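Local coordinates for protein leucyl aminopeptidase (Trypanosoma brucei brucei, PDB 5NTD) that is an M17-family leucyl aminopeptidase that probably removes N-terminal residues, leucine among them, from peptides at a two-manganese site, here blocked by the inhibitor bestatin, at residues G40-G45 with K98-V103; N68-E73 with Y84-E89; Y257-A262 with A342-G347; I291-G296 with D304-M309. All blocks are in the same frame, centred on the assembly; numbering follows the deposited sequence.

Contact 1 of 4, residues G40-G45 with K98-V103; sequences GVLSSG and KFVRVV
Gly-45 and Val-100 bring their CA atoms to 4.4 Å of each other where the loop 40-45 runs into strand 46-52 and meets the start of strand 99-107, its parallel neighbour in the mixed sheet of the N-terminal, macro-like domain. A single backbone hydrogen bond joins the two segments: Arg-101 N gives its hydrogen to Gly-45 O at 2.8 Å, nearly straight at 167° and tilted somewhat from the carbonyl plane. The same oxygen also receives a CA-H...O contact from Val-100 CA at 3.4 Å. Arg-101 is also backbone hydrogen-bonded to Ala-47, which continues the parallel pairing into the sheet.

Among side chains the contact is a small apolar patch. A chi1 of 168° sets Val-100 CG1 anti to the backbone N, and this is the branch that meets Leu-42, which reaches it with one methyl. Asn-93 touches both residues, and Ala-47 packs on Leu-42. The guanidinium of Arg-101 leads off in another direction, forming a salt bridge with Glu-133 and a hydrogen bond to Gly-85 O of the second subunit. Across the apolar patch the closest approach is Leu-42 CD2 to Val-100 CG1, 3.6 Å.

Contact 2 of 4, residues N68-E73 with Y84-E89; sequences NPAVAE and YGVLVE
Ala-70 sits above Val-86, CA to CA 6.3 Å, where the first turn of helix 69-77 lies antiparallel (174°) to strand 83-89, with the two short axes 8.1 Å apart at their closest. No hydrogen bond crosses the gap, and the packing is carried by small side chains. The CB of Ala-70 rests on Val-86 CB at 4.1 Å, while Val-86 CG1 comes to 3.7 Å from Ala-70 O. Val-71 uses CG2 alone, crossing Val-86 at about a right angle to meet its CG2 at 4.0 Å and also touching Val-88 CG2.

At the helix start Asn-68 and Val-88 reach toward each other tip to tip, Asn-68 ND2 lying 3.4 Å from Val-88 CG1. The amide has a second role as N-cap. A chi1 of 82° puts CG between the backbone N and the carbonyl carbon, bringing the amide back over the helix start. There OD1 accepts from Val-71 N at 3.1 Å, almost in line with the Asn-68 side-chain C=O, and more weakly from Ala-70 N.

Strand 83-89 is the sheet's outermost within this chain, bonded antiparallel to strand 99-107. The helix covers one face, where Val-71 also reaches Val-102 and Ala-74 continues the packing on Val-86; Leu-87 points away from it and packs on Phe-99 and Arg-101.

Contact 3 of 4, residues Y257-A262 with A342-G347; sequences YSVGKA and AENAIG
Ala-342 lies against Gly-260, CA to CA 4.7 Å, where the end of strand 334-344 in the large mixed sheet of the catalytic domain passes the C-terminal part of helix 254-260. This is a helix-strand junction bridged by water, with no direct hydrogen bond across it. The CB of Ala-342 points at the helix and sits 3.8 Å from Gly-260 CA, a close fit against a residue with no side chain; Val-259 CG1 adds a looser apolar contact to the same methyl.

At Glu-343 the backbone does the work. Its N donates to a water 2.9 Å away that in turn donates to Gly-260 O, also at 2.9 Å, while its carbonyl oxygen faces Val-259 O at 3.6 Å. A second water sits by these two carbonyls, within hydrogen-bonding distance of both, and it accepts from Ala-345 N at 3.0 Å and, weakly, from Ala-262 N. The carboxylate of Glu-343 points elsewhere, to a salt bridge with Arg-352 of the third subunit.

Asn-344 has CG anti to its backbone N (chi1 -164°), and its side chain crosses Val-259 at about a right angle, with OD1 4.2 Å from Val-259 CG1. Its ND2 is given to Asp-294 OD1 and Thr-370 O. That makes Asn-344 a second-shell residue of the manganese site.

Beyond the strand, Ala-345 turns its methyl toward Ala-262, and the two CB atoms are 4.2 Å apart. The backbone joins in as well: Ala-262 CB approaches Ala-345 O to 3.8 Å.

Contact 4 of 4, residues I291-G296 with D304-M309; sequences IVYDCG and DYMKLM. With MN (manganese (II) ion), chain B; MN (manganese (II) ion), chain C; BES (2-(3-amino-2-hydroxy-4-phenyl-butyrylamino)-4-methyl-pentanoic acid), chain D.
The two-manganese active site, occupied by bestatin, is built partly on this contact: Asp-294 and Met-309, with CA atoms 5.4 Å apart, both line the pocket. Asp-294 bridges the metals through one oxygen, OD2 standing 2.0 Å from the chain B manganese and 2.0 Å from the chain C manganese. Lys-289, Asp-312, Asp-371 and Glu-373 also take part in metal binding. The bestatin hydroxyl oxygen O2 bridges the same pair, its amine N2 binding the chain B ion and O3 the chain C ion.

Met-309 closes a type II turn that begins at Met-306. Its CG touches Asp-294 O at 3.4 Å, and the chain then bends at chi2 and chi3, ending with CE 3.6 Å from C9 of the bestatin phenyl ring. Met-306 packs on Tyr-293, crossing it at about a right angle, and, just past the strand, on Cys-295. Its CG lies 3.7 Å from Tyr-293 CZ, by the hydroxyl end of the ring. Its SD, 4.8 Å from the ring centroid and oblique to it, makes a Met-aromatic contact and also meets Cys-295 CB at 3.8 Å. The Tyr-293 hydroxyl is hydrogen-bonded to Asn-353 O of the third subunit.

With OD2 shared by two cations and OD1 taking a weak bond from Gly-296 N, the carboxylate is held at both oxygens, which limits its rotation; the Met-309 methyl CE meanwhile gives the inhibitor's phenyl ring an apolar surface.

The four contacts form two pairs in different domains. Contacts 1 and 2 share the N-terminal sheet, their centres 11 Å apart, and are stitched together by Val-100 O with Val-88 N and Val-102 N with Val-86 O, each 2.8 Å; both touch the second subunit. Contacts 3 and 4 lie in the catalytic domain, 13 Å between centres, joined where Asn-344 N meets Tyr-293 O at 2.9 Å, and both touch the third subunit. Along the chain contact 2 nests inside contact 1, and contact 4 inside contact 3. Contact 4 carries the manganese ions and bestatin directly, and contact 3 reaches them through Asn-344. Contact 1's nearest atoms are about 27 Å from contact 4, and contact 2's about 28 Å.

Contact 1 of 4, residues G40-G45 with K98-V103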
# COMPACT_ATOMS: atom_id res chain seq x y z
N GLY G 40 8.46 39.01 50.15
CA GLY G 40 9.57 39.14 49.15
C GLY G 40 10.55 37.97 49.06
O GLY G 40 11.52 38.03 48.30
N VAL G 41 10.27 36.91 49.78
CA VAL G 41 11.08 35.68 49.69
C VAL G 41 10.46 34.72 48.65
O VAL G 41 9.37 34.17 48.85
CB VAL G 41 11.16 34.91 51.03
CG1 VAL G 41 12.17 33.76 50.95
CG2 VAL G 41 11.54 35.85 52.18
N LEU G 42 11.19 34.50 47.56
CA LEU G 42 10.75 33.53 46.52
C LEU G 42 10.66 32.13 47.08
O LEU G 42 11.39 31.73 47.99
CB LEU G 42 11.67 33.56 45.33
CG LEU G 42 11.27 34.66 44.33
CD1 LEU G 42 11.21 36.04 44.95
CD2 LEU G 42 12.30 34.68 43.24
N SER G 43 9.72 31.38 46.53
CA SER G 43 9.47 29.99 47.00
C SER G 43 10.66 29.08 46.72
O SER G 43 10.84 28.05 47.37
CB SER G 43 8.22 29.43 46.33
OG SER G 43 7.04 30.17 46.66
N SER G 44 11.44 29.41 45.70
CA SER G 44 12.58 28.58 45.26
C SER G 44 13.53 29.38 44.40
O SER G 44 13.30 30.56 44.14
CB SER G 44 12.09 27.33 44.47
OG SER G 44 11.66 27.64 43.15
N GLY G 45 14.52 28.67 43.85
CA GLY G 45 15.50 29.27 42.90
C GLY G 45 15.06 29.50 41.47
O GLY G 45 15.85 29.93 40.61
N LYS G 98 21.99 30.55 45.63
CA LYS G 98 22.89 31.73 45.47
C LYS G 98 22.31 32.65 44.40
O LYS G 98 22.26 33.90 44.50
CB LYS G 98 24.28 31.20 45.05
N PHE G 99 21.84 31.99 43.35
CA PHE G 99 21.17 32.69 42.26
C PHE G 99 19.75 32.21 42.11
O PHE G 99 19.43 31.05 42.39
CB PHE G 99 21.87 32.43 40.99
CG PHE G 99 23.27 32.88 40.99
CD1 PHE G 99 24.27 32.05 41.47
CD2 PHE G 99 23.61 34.09 40.41
CE1 PHE G 99 25.61 32.44 41.40
CE2 PHE G 99 24.95 34.50 40.33
CZ PHE G 99 25.94 33.67 40.83
N VAL G 100 18.89 33.14 41.73
CA VAL G 100 17.52 32.81 41.31
C VAL G 100 17.46 33.01 39.81
O VAL G 100 17.93 34.04 39.27
CB VAL G 100 16.47 33.71 41.95
CG1 VAL G 100 15.13 33.52 41.25
CG2 VAL G 100 16.33 33.38 43.42
N ARG G 101 16.94 32.01 39.14
CA ARG G 101 16.76 32.09 37.68
C ARG G 101 15.36 32.63 37.46
O ARG G 101 14.40 32.09 38.00
CB ARG G 101 16.92 30.74 37.00
CG ARG G 101 16.86 30.77 35.49
CD ARG G 101 18.00 31.55 34.85
NE ARG G 101 18.25 31.16 33.47
CZ ARG G 101 19.23 31.64 32.69
NH1 ARG G 101 20.05 32.58 33.12
NH2 ARG G 101 19.37 31.19 31.46
N VAL G 102 15.27 33.67 36.66
CA VAL G 102 13.99 34.27 36.29
C VAL G 102 13.77 34.07 34.81
O VAL G 102 14.57 34.53 34.00
CB VAL G 102 13.93 35.79 36.57
CG1 VAL G 102 12.60 36.38 36.12
CG2 VAL G 102 14.10 36.05 38.05
N VAL G 103 12.69 33.36 34.47
CA VAL G 103 12.38 33.04 33.06
C VAL G 103 11.19 33.83 32.63
O VAL G 103 10.11 33.69 33.18
CB VAL G 103 12.08 31.55 32.83
CG1 VAL G 103 11.80 31.28 31.35
CG2 VAL G 103 13.26 30.71 33.28

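Contact 2 of 4, residues N68-E73 with Y84-E89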
# COMPACT_ATOMS: atom_id res chain seq x y z
N ASN G 68 14.63 43.29 38.42
CA ASN G 68 15.86 44.06 38.45
C ASN G 68 16.27 44.37 37.01
O ASN G 68 15.53 44.05 36.10
CB ASN G 68 16.94 43.32 39.24
CG ASN G 68 17.66 42.27 38.42
OD1 ASN G 68 17.24 41.91 37.32
ND2 ASN G 68 18.76 41.76 38.96
N PRO G 69 17.43 44.98 36.79
CA PRO G 69 17.73 45.40 35.40
C PRO G 69 17.99 44.25 34.41
O PRO G 69 17.77 44.41 33.21
CB PRO G 69 19.01 46.23 35.56
CG PRO G 69 18.93 46.74 36.97
CD PRO G 69 18.33 45.63 37.76
N ALA G 70 18.40 43.12 34.93
CA ALA G 70 18.57 41.91 34.10
C ALA G 70 17.22 41.40 33.57
O ALA G 70 17.05 41.06 32.40
CB ALA G 70 19.28 40.81 34.89
N VAL G 71 16.26 41.40 34.47
CA VAL G 71 14.89 41.01 34.13
C VAL G 71 14.29 41.97 33.10
O VAL G 71 13.61 41.57 32.16
CB VAL G 71 14.00 40.95 35.37
CG1 VAL G 71 12.56 40.62 34.96
CG2 VAL G 71 14.51 39.90 36.34
N ALA G 72 14.57 43.24 33.28
CA ALA G 72 14.16 44.26 32.31
C ALA G 72 14.77 43.95 30.95
O ALA G 72 14.11 44.08 29.91
CB ALA G 72 14.59 45.66 32.76
N GLU G 73 16.03 43.54 30.96
CA GLU G 73 16.71 43.18 29.68
C GLU G 73 16.09 41.90 29.08
O GLU G 73 15.94 41.79 27.86
CB GLU G 73 18.20 43.01 29.89
CG GLU G 73 19.01 42.81 28.61
CD GLU G 73 18.95 43.98 27.64
OE1 GLU G 73 18.48 45.05 28.06
OE2 GLU G 73 19.35 43.84 26.46
N TYR G 84 13.06 33.58 27.83
CA TYR G 84 14.39 34.17 28.05
C TYR G 84 14.66 34.22 29.54
O TYR G 84 13.89 34.76 30.31
CB TYR G 84 14.50 35.56 27.48
CG TYR G 84 15.94 35.98 27.20
CD1 TYR G 84 16.73 36.61 28.18
CD2 TYR G 84 16.50 35.79 25.94
CE1 TYR G 84 18.04 37.02 27.91
CE2 TYR G 84 17.80 36.20 25.66
CZ TYR G 84 18.57 36.83 26.64
OH TYR G 84 19.86 37.18 26.35
N GLY G 85 15.76 33.62 29.92
CA GLY G 85 16.13 33.43 31.33
C GLY G 85 17.34 34.27 31.72
O GLY G 85 18.31 34.44 30.96
N VAL G 86 17.26 34.81 32.93
CA VAL G 86 18.38 35.59 33.53
C VAL G 86 18.57 35.23 35.00
O VAL G 86 17.61 34.90 35.72
CB VAL G 86 18.20 37.10 33.46
CG1 VAL G 86 18.27 37.58 32.04
CG2 VAL G 86 16.90 37.51 34.12
N LEU G 87 19.84 35.25 35.40
CA LEU G 87 20.18 35.01 36.83
C LEU G 87 20.09 36.30 37.60
O LEU G 87 20.47 37.36 37.12
CB LEU G 87 21.60 34.45 36.98
CG LEU G 87 21.82 33.01 36.53
CD1 LEU G 87 23.28 32.69 36.74
CD2 LEU G 87 20.96 32.00 37.28
N VAL G 88 19.58 36.19 38.80
CA VAL G 88 19.58 37.30 39.75
C VAL G 88 20.26 36.84 41.04
O VAL G 88 19.79 35.93 41.73
CB VAL G 88 18.17 37.80 40.07
CG1 VAL G 88 18.22 39.02 40.97
CG2 VAL G 88 17.41 38.16 38.80
N GLU G 89 21.39 37.45 41.33
CA GLU G 89 22.21 37.11 42.53
C GLU G 89 21.63 37.70 43.82
O GLU G 89 21.17 38.86 43.83
CB GLU G 89 23.65 37.58 42.35
CG GLU G 89 24.65 36.75 43.16
CD GLU G 89 26.08 37.14 42.88
OE1 GLU G 89 26.32 38.04 42.04
OE2 GLU G 89 26.98 36.55 43.52

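Contact 3 of 4, residues Y257-A262 with A342-G347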
# COMPACT_ATOMS: atom_id res chain seq x y z
N TYR G 257 -21.93 -4.15 24.27
CA TYR G 257 -21.61 -5.58 24.52
C TYR G 257 -20.78 -6.16 23.37
O TYR G 257 -19.73 -6.74 23.58
CB TYR G 257 -22.88 -6.45 24.76
CG TYR G 257 -22.53 -7.90 24.82
CD1 TYR G 257 -21.82 -8.41 25.90
CD2 TYR G 257 -22.85 -8.76 23.79
CE1 TYR G 257 -21.45 -9.75 25.94
CE2 TYR G 257 -22.49 -10.11 23.83
CZ TYR G 257 -21.78 -10.59 24.89
OH TYR G 257 -21.41 -11.91 24.95
N SER G 258 -21.27 -5.97 22.16
CA SER G 258 -20.64 -6.56 20.97
C SER G 258 -19.23 -6.01 20.74
O SER G 258 -18.30 -6.75 20.43
CB SER G 258 -21.45 -6.34 19.72
OG SER G 258 -22.69 -7.01 19.79
N VAL G 259 -19.07 -4.71 20.93
CA VAL G 259 -17.77 -4.04 20.77
C VAL G 259 -16.77 -4.56 21.78
O VAL G 259 -15.61 -4.87 21.45
CB VAL G 259 -17.88 -2.53 20.90
CG1 VAL G 259 -16.51 -1.89 21.06
CG2 VAL G 259 -18.59 -1.97 19.70
N GLY G 260 -17.23 -4.70 23.01
CA GLY G 260 -16.31 -5.03 24.14
C GLY G 260 -16.06 -6.50 24.46
O GLY G 260 -15.16 -6.82 25.23
N LYS G 261 -16.85 -7.38 23.88
CA LYS G 261 -16.92 -8.80 24.38
C LYS G 261 -15.70 -9.66 24.07
O LYS G 261 -15.44 -10.66 24.73
CB LYS G 261 -18.15 -9.50 23.87
CG LYS G 261 -18.14 -9.67 22.37
CD LYS G 261 -19.40 -10.34 21.87
CE LYS G 261 -19.45 -10.18 20.38
NZ LYS G 261 -20.16 -11.32 19.78
N ALA G 262 -14.92 -9.24 23.10
CA ALA G 262 -13.69 -9.97 22.74
C ALA G 262 -12.55 -9.78 23.75
O ALA G 262 -11.64 -10.60 23.81
CB ALA G 262 -13.20 -9.55 21.35
N ALA G 342 -15.13 -0.02 27.22
CA ALA G 342 -14.84 -1.27 26.49
C ALA G 342 -13.43 -1.20 25.94
O ALA G 342 -12.90 -0.13 25.69
CB ALA G 342 -15.82 -1.49 25.35
N GLU G 343 -12.81 -2.35 25.79
CA GLU G 343 -11.63 -2.47 24.93
C GLU G 343 -12.09 -3.09 23.62
O GLU G 343 -12.80 -4.10 23.62
CB GLU G 343 -10.53 -3.32 25.53
CG GLU G 343 -9.34 -3.46 24.56
CD GLU G 343 -8.10 -4.05 25.18
OE1 GLU G 343 -8.18 -4.77 26.21
OE2 GLU G 343 -7.02 -3.90 24.56
N ASN G 344 -11.70 -2.45 22.52
CA ASN G 344 -11.95 -2.97 21.16
C ASN G 344 -10.81 -3.90 20.79
O ASN G 344 -9.76 -3.50 20.34
CB ASN G 344 -12.09 -1.88 20.14
CG ASN G 344 -12.71 -2.35 18.84
OD1 ASN G 344 -13.36 -3.40 18.78
ND2 ASN G 344 -12.56 -1.55 17.78
N ALA G 345 -11.04 -5.16 21.09
CA ALA G 345 -10.00 -6.18 21.08
C ALA G 345 -10.17 -7.09 19.87
O ALA G 345 -11.20 -7.11 19.21
CB ALA G 345 -10.02 -7.01 22.37
N ILE G 346 -9.16 -7.89 19.66
CA ILE G 346 -9.17 -8.85 18.55
C ILE G 346 -8.96 -10.25 19.12
O ILE G 346 -8.08 -10.50 19.93
CB ILE G 346 -8.15 -8.50 17.40
CG1 ILE G 346 -8.38 -9.44 16.21
CG2 ILE G 346 -6.73 -8.57 17.89
CD1 ILE G 346 -7.72 -9.00 14.94
N GLY G 347 -9.81 -11.13 18.66
CA GLY G 347 -9.79 -12.53 19.13
C GLY G 347 -11.00 -13.29 18.67
O GLY G 347 -11.79 -12.80 17.87
O HOH W 1 -13.55 -6.31 22.30
O HOH W 2 -14.26 -4.62 26.90

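Contact 4 of 4, residues I291-G296 with D304-M309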
# COMPACT_ATOMS: atom_id res chain seq x y z
N ILE G 291 -13.18 3.95 25.31
CA ILE G 291 -12.48 2.82 24.67
C ILE G 291 -11.06 2.85 25.21
O ILE G 291 -10.22 3.62 24.76
CB ILE G 291 -12.53 2.86 23.14
CG1 ILE G 291 -13.99 2.77 22.67
CG2 ILE G 291 -11.71 1.73 22.53
CD1 ILE G 291 -14.75 1.51 23.08
N VAL G 292 -10.82 2.00 26.19
CA VAL G 292 -9.51 1.95 26.90
C VAL G 292 -8.35 1.65 25.97
O VAL G 292 -7.23 2.08 26.20
CB VAL G 292 -9.52 0.96 28.07
CG1 VAL G 292 -10.44 1.50 29.15
CG2 VAL G 292 -9.98 -0.42 27.63
N TYR G 293 -8.65 0.85 24.95
CA TYR G 293 -7.75 0.64 23.82
C TYR G 293 -8.51 0.21 22.58
O TYR G 293 -9.43 -0.58 22.65
CB TYR G 293 -6.72 -0.39 24.16
CG TYR G 293 -5.53 -0.45 23.21
CD1 TYR G 293 -4.64 0.62 23.12
CD2 TYR G 293 -5.32 -1.56 22.40
CE1 TYR G 293 -3.55 0.56 22.29
CE2 TYR G 293 -4.23 -1.63 21.56
CZ TYR G 293 -3.34 -0.58 21.50
OH TYR G 293 -2.25 -0.63 20.67
N ASP G 294 -8.16 0.84 21.46
CA ASP G 294 -8.84 0.65 20.15
C ASP G 294 -7.78 -0.01 19.25
O ASP G 294 -7.04 0.66 18.56
CB ASP G 294 -9.32 2.00 19.53
CG ASP G 294 -10.28 1.83 18.31
OD1 ASP G 294 -10.52 0.64 18.00
OD2 ASP G 294 -10.86 2.87 17.73
N CYS G 295 -7.76 -1.34 19.23
CA CYS G 295 -6.90 -2.05 18.24
C CYS G 295 -7.53 -2.08 16.82
O CYS G 295 -6.89 -2.48 15.88
CB CYS G 295 -6.55 -3.47 18.71
SG CYS G 295 -7.73 -4.78 18.30
N GLY G 296 -8.80 -1.71 16.74
CA GLY G 296 -9.60 -1.78 15.50
C GLY G 296 -10.58 -2.94 15.45
O GLY G 296 -11.47 -3.00 14.63
N ASP G 304 1.32 1.92 13.49
CA ASP G 304 1.54 3.40 13.59
C ASP G 304 0.24 4.15 13.96
O ASP G 304 0.25 5.10 14.69
CB ASP G 304 2.25 4.02 12.36
CG ASP G 304 1.61 3.64 11.04
OD1 ASP G 304 0.83 2.65 10.96
OD2 ASP G 304 1.93 4.32 10.05
N TYR G 305 -0.89 3.67 13.47
CA TYR G 305 -2.21 4.23 13.85
C TYR G 305 -2.68 3.72 15.21
O TYR G 305 -3.39 4.39 15.91
CB TYR G 305 -3.29 3.95 12.80
CG TYR G 305 -3.07 4.65 11.48
CD1 TYR G 305 -3.32 6.01 11.32
CD2 TYR G 305 -2.61 3.93 10.36
CE1 TYR G 305 -3.12 6.64 10.09
CE2 TYR G 305 -2.42 4.54 9.12
CZ TYR G 305 -2.67 5.89 8.99
OH TYR G 305 -2.48 6.47 7.78
N MET G 306 -2.33 2.49 15.54
CA MET G 306 -2.76 1.86 16.81
C MET G 306 -2.07 2.47 18.01
O MET G 306 -2.63 2.49 19.09
CB MET G 306 -2.54 0.35 16.80
CG MET G 306 -3.44 -0.38 17.80
SD MET G 306 -3.03 -2.12 18.01
CE MET G 306 -3.27 -2.78 16.34
N LYS G 307 -0.82 2.91 17.80
CA LYS G 307 -0.04 3.64 18.85
C LYS G 307 -0.88 4.87 19.25
O LYS G 307 -1.56 5.49 18.42
CB LYS G 307 1.39 4.08 18.46
N LEU G 308 -0.91 5.12 20.53
CA LEU G 308 -1.74 6.23 21.07
C LEU G 308 -3.27 6.01 21.10
O LEU G 308 -4.00 6.89 21.52
CB LEU G 308 -1.38 7.57 20.39
CG LEU G 308 0.12 7.97 20.51
CD1 LEU G 308 0.35 9.36 19.93
CD2 LEU G 308 0.72 7.85 21.94
N MET G 309 -3.74 4.82 20.76
CA MET G 309 -5.16 4.48 20.99
C MET G 309 -5.51 4.21 22.48
O MET G 309 -6.66 3.97 22.81
CB MET G 309 -5.63 3.34 20.09
CG MET G 309 -5.67 3.76 18.62
SD MET G 309 -6.88 5.06 18.30
CE MET G 309 -5.97 6.17 17.25
MN MN B . -11.85 4.39 18.60
MN MN C . -11.83 2.51 16.02
N2 BES D . -10.69 5.92 17.95
C1 BES D . -10.64 6.08 16.50
C6 BES D . -10.56 7.56 16.05
C7 BES D . -9.21 8.22 16.06
C8 BES D . -8.71 8.79 17.22
C12 BES D . -8.47 8.33 14.89
C9 BES D . -7.46 9.41 17.22
C11 BES D . -7.21 8.95 14.89
C10 BES D . -6.70 9.49 16.06
C2 BES D . -11.90 5.38 15.94
O2 BES D . -12.37 4.26 16.76
C3 BES D . -11.55 4.83 14.59
O3 BES D . -11.07 3.67 14.62
N1 BES D . -11.87 5.64 13.57
C4 BES D . -11.65 5.37 12.19
C13 BES D . -12.87 4.71 11.54
C14 BES D . -12.60 4.04 10.20
C15 BES D . -11.36 3.16 10.09
C16 BES D . -13.77 3.17 9.83
C5 BES D . -11.38 6.62 11.43
O1 BES D . -10.51 6.59 10.56
O4 BES D . -12.04 7.64 11.67